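Local coordinates for protein fiber (Bovine adenovirus 4, PDB 4UE0) that forms the trimeric head domain of the viral fibre, which probably attaches the virus to a receptor on the host cell, at residues A[19-24]-A[50-55]. Numbering follows the deposited sequence.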
loop_
_atom_site.group_PDB
_atom_site.type_symbol
_atom_site.label_atom_id
_atom_site.label_comp_id
_atom_site.label_asym_id
_atom_site.label_seq_id
_atom_site.Cartn_x
_atom_site.Cartn_y
_atom_site.Cartn_z
ATOM N N PHE A 19 14.078 0.800 19.354
ATOM C CA PHE A 19 13.509 -0.036 18.294
ATOM C C PHE A 19 14.115 0.363 16.942
ATOM O O PHE A 19 14.916 1.315 16.836
ATOM C CB PHE A 19 11.966 -0.037 18.321
ATOM C CG PHE A 19 11.329 1.300 18.009
ATOM C CD1 PHE A 19 11.081 2.228 19.020
ATOM C CD2 PHE A 19 10.961 1.639 16.697
ATOM C CE1 PHE A 19 10.475 3.448 18.752
ATOM C CE2 PHE A 19 10.360 2.858 16.429
ATOM C CZ PHE A 19 10.156 3.768 17.452
ATOM N N ILE A 20 13.796 -0.418 15.914
ATOM C CA ILE A 20 14.333 -0.274 14.542
ATOM C C ILE A 20 13.187 0.009 13.603
ATOM O O ILE A 20 12.118 -0.606 13.702
ATOM C CB ILE A 20 14.944 -1.635 14.030
ATOM C CG1 ILE A 20 16.263 -1.925 14.715
ATOM C CG2 ILE A 20 15.151 -1.680 12.498
ATOM C CD1 ILE A 20 17.424 -1.054 14.278
ATOM N N ILE A 21 13.446 0.908 12.654
ATOM C CA ILE A 21 12.626 1.012 11.463
ATOM C C ILE A 21 13.533 0.853 10.262
ATOM O O ILE A 21 14.733 1.157 10.322
ATOM C CB ILE A 21 11.835 2.306 11.338
ATOM C CG1 ILE A 21 12.710 3.524 11.151
ATOM C CG2 ILE A 21 10.885 2.436 12.478
ATOM C CD1 ILE A 21 11.923 4.694 10.611
ATOM N N ALA A 22 12.983 0.294 9.190
ATOM C CA ALA A 22 13.777 0.016 7.998
ATOM C C ALA A 22 13.102 0.645 6.790
ATOM O O ALA A 22 11.982 0.276 6.426
ATOM C CB ALA A 22 13.997 -1.472 7.804
ATOM N N LEU A 23 13.808 1.603 6.203
ATOM C CA LEU A 23 13.337 2.399 5.067
ATOM C C LEU A 23 14.001 1.984 3.777
ATOM O O LEU A 23 15.183 1.640 3.764
ATOM C CB LEU A 23 13.617 3.869 5.310
ATOM C CG LEU A 23 13.006 4.473 6.571
ATOM C CD1 LEU A 23 13.604 5.854 6.855
ATOM C CD2 LEU A 23 11.509 4.560 6.397
ATOM N N GLY A 24 13.221 2.020 2.715
ATOM C CA GLY A 24 13.716 1.829 1.365
ATOM C C GLY A 24 13.308 3.012 0.543
ATOM O O GLY A 24 12.276 3.647 0.798
ATOM N N THR A 50 5.255 10.018 18.584
ATOM C CA THR A 50 4.579 10.757 17.540
ATOM C C THR A 50 5.517 11.084 16.398
ATOM O O THR A 50 5.055 11.377 15.298
ATOM C CB THR A 50 3.953 12.066 18.069
ATOM O OG1 THR A 50 4.940 12.848 18.746
ATOM C CG2 THR A 50 2.859 11.761 19.032
ATOM N N THR A 51 6.811 11.099 16.657
ATOM C CA THR A 51 7.796 11.497 15.651
ATOM C C THR A 51 9.014 10.602 15.727
ATOM O O THR A 51 9.499 10.325 16.828
ATOM C CB THR A 51 8.269 12.962 15.840
ATOM O OG1 THR A 51 7.138 13.835 15.995
ATOM C CG2 THR A 51 9.159 13.409 14.703
ATOM N N ILE A 52 9.477 10.130 14.576
ATOM C CA ILE A 52 10.754 9.454 14.446
ATOM C C ILE A 52 11.623 10.329 13.570
ATOM O O ILE A 52 11.209 10.723 12.488
ATOM C CB ILE A 52 10.599 8.065 13.806
ATOM C CG1 ILE A 52 9.780 7.153 14.715
ATOM C CG2 ILE A 52 11.948 7.464 13.507
ATOM C CD1 ILE A 52 9.381 5.837 14.058
ATOM N N TYR A 53 12.814 10.672 14.055
ATOM C CA TYR A 53 13.710 11.537 13.299
ATOM C C TYR A 53 15.111 10.945 13.313
ATOM O O TYR A 53 15.473 10.163 14.199
ATOM C CB TYR A 53 13.701 12.958 13.883
ATOM C CG TYR A 53 14.068 13.008 15.316
ATOM C CD1 TYR A 53 15.397 12.875 15.727
ATOM C CD2 TYR A 53 13.098 13.112 16.285
ATOM C CE1 TYR A 53 15.723 12.836 17.048
ATOM C CE2 TYR A 53 13.440 13.127 17.629
ATOM C CZ TYR A 53 14.766 12.974 18.006
ATOM O OH TYR A 53 15.102 12.949 19.349
ATOM N N PHE A 54 15.910 11.346 12.347
ATOM C CA PHE A 54 17.249 10.841 12.202
ATOM C C PHE A 54 17.968 11.659 11.139
ATOM O O PHE A 54 17.363 12.403 10.374
ATOM C CB PHE A 54 17.231 9.346 11.824
ATOM C CG PHE A 54 16.510 9.059 10.541
ATOM C CD1 PHE A 54 15.123 8.904 10.520
ATOM C CD2 PHE A 54 17.222 8.956 9.360
ATOM C CE1 PHE A 54 14.472 8.659 9.334
ATOM C CE2 PHE A 54 16.585 8.705 8.180
ATOM C CZ PHE A 54 15.215 8.554 8.162
ATOM N N GLN A 55 19.271 11.474 11.092
ATOM C CA GLN A 55 20.098 12.175 10.130
ATOM C C GLN A 55 20.240 11.292 8.899
ATOM O O GLN A 55 20.600 10.108 8.984
ATOM C CB GLN A 55 21.437 12.551 10.752
ATOM C CG GLN A 55 22.202 13.635 10.022
ATOM C CD GLN A 55 23.424 14.062 10.808
ATOM O OE1 GLN A 55 23.684 13.558 11.908
ATOM N NE2 GLN A 55 24.178 14.993 10.255
#
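Ile52 meets both Ile21 and Phe19 through the ends of its two branches, and these meetings are purely apolar. The side chains of Ile21 and Ile52 approach tip to tip, with CD1 of Ile21 4.0 Å from CG2 of Ile52, while CG2 of Ile21 lies equally near CD1 of Ile52. Each isoleucine thus offers a long and a short branch, and long meets short in both pairs. In Ile52, chi1 (-65°) sets CG1 beside the backbone N, and the extended chi2 (170°), with CD1 anti to CA, carries CD1 out to the Phe19 ring. There the methyl sits at the ring edge, in plane, 3.9 Å from CE2 of Phe19.

The two segments belong to different antiparallel sheets of the head domain, packed face to face as a beta-sandwich, and their strands cross at 70° with axes 10.2 Å apart. Alternation along both strands sends Ile21, Leu23, Ile52 and Phe54 into the buried layer between the sheets.

Farther along, aliphatic meets aromatic again: CD1 of Leu23 comes obliquely to the Phe54 ring, a tight 3.4 Å from its CZ. Leu60 of the short helix 58-61 touches both partners. On the side of strand 19-29 turned away from strand 51-55, Ala22 is buried against Thr119 of a second subunit, placing this face of the sheet at the interface of the trimer.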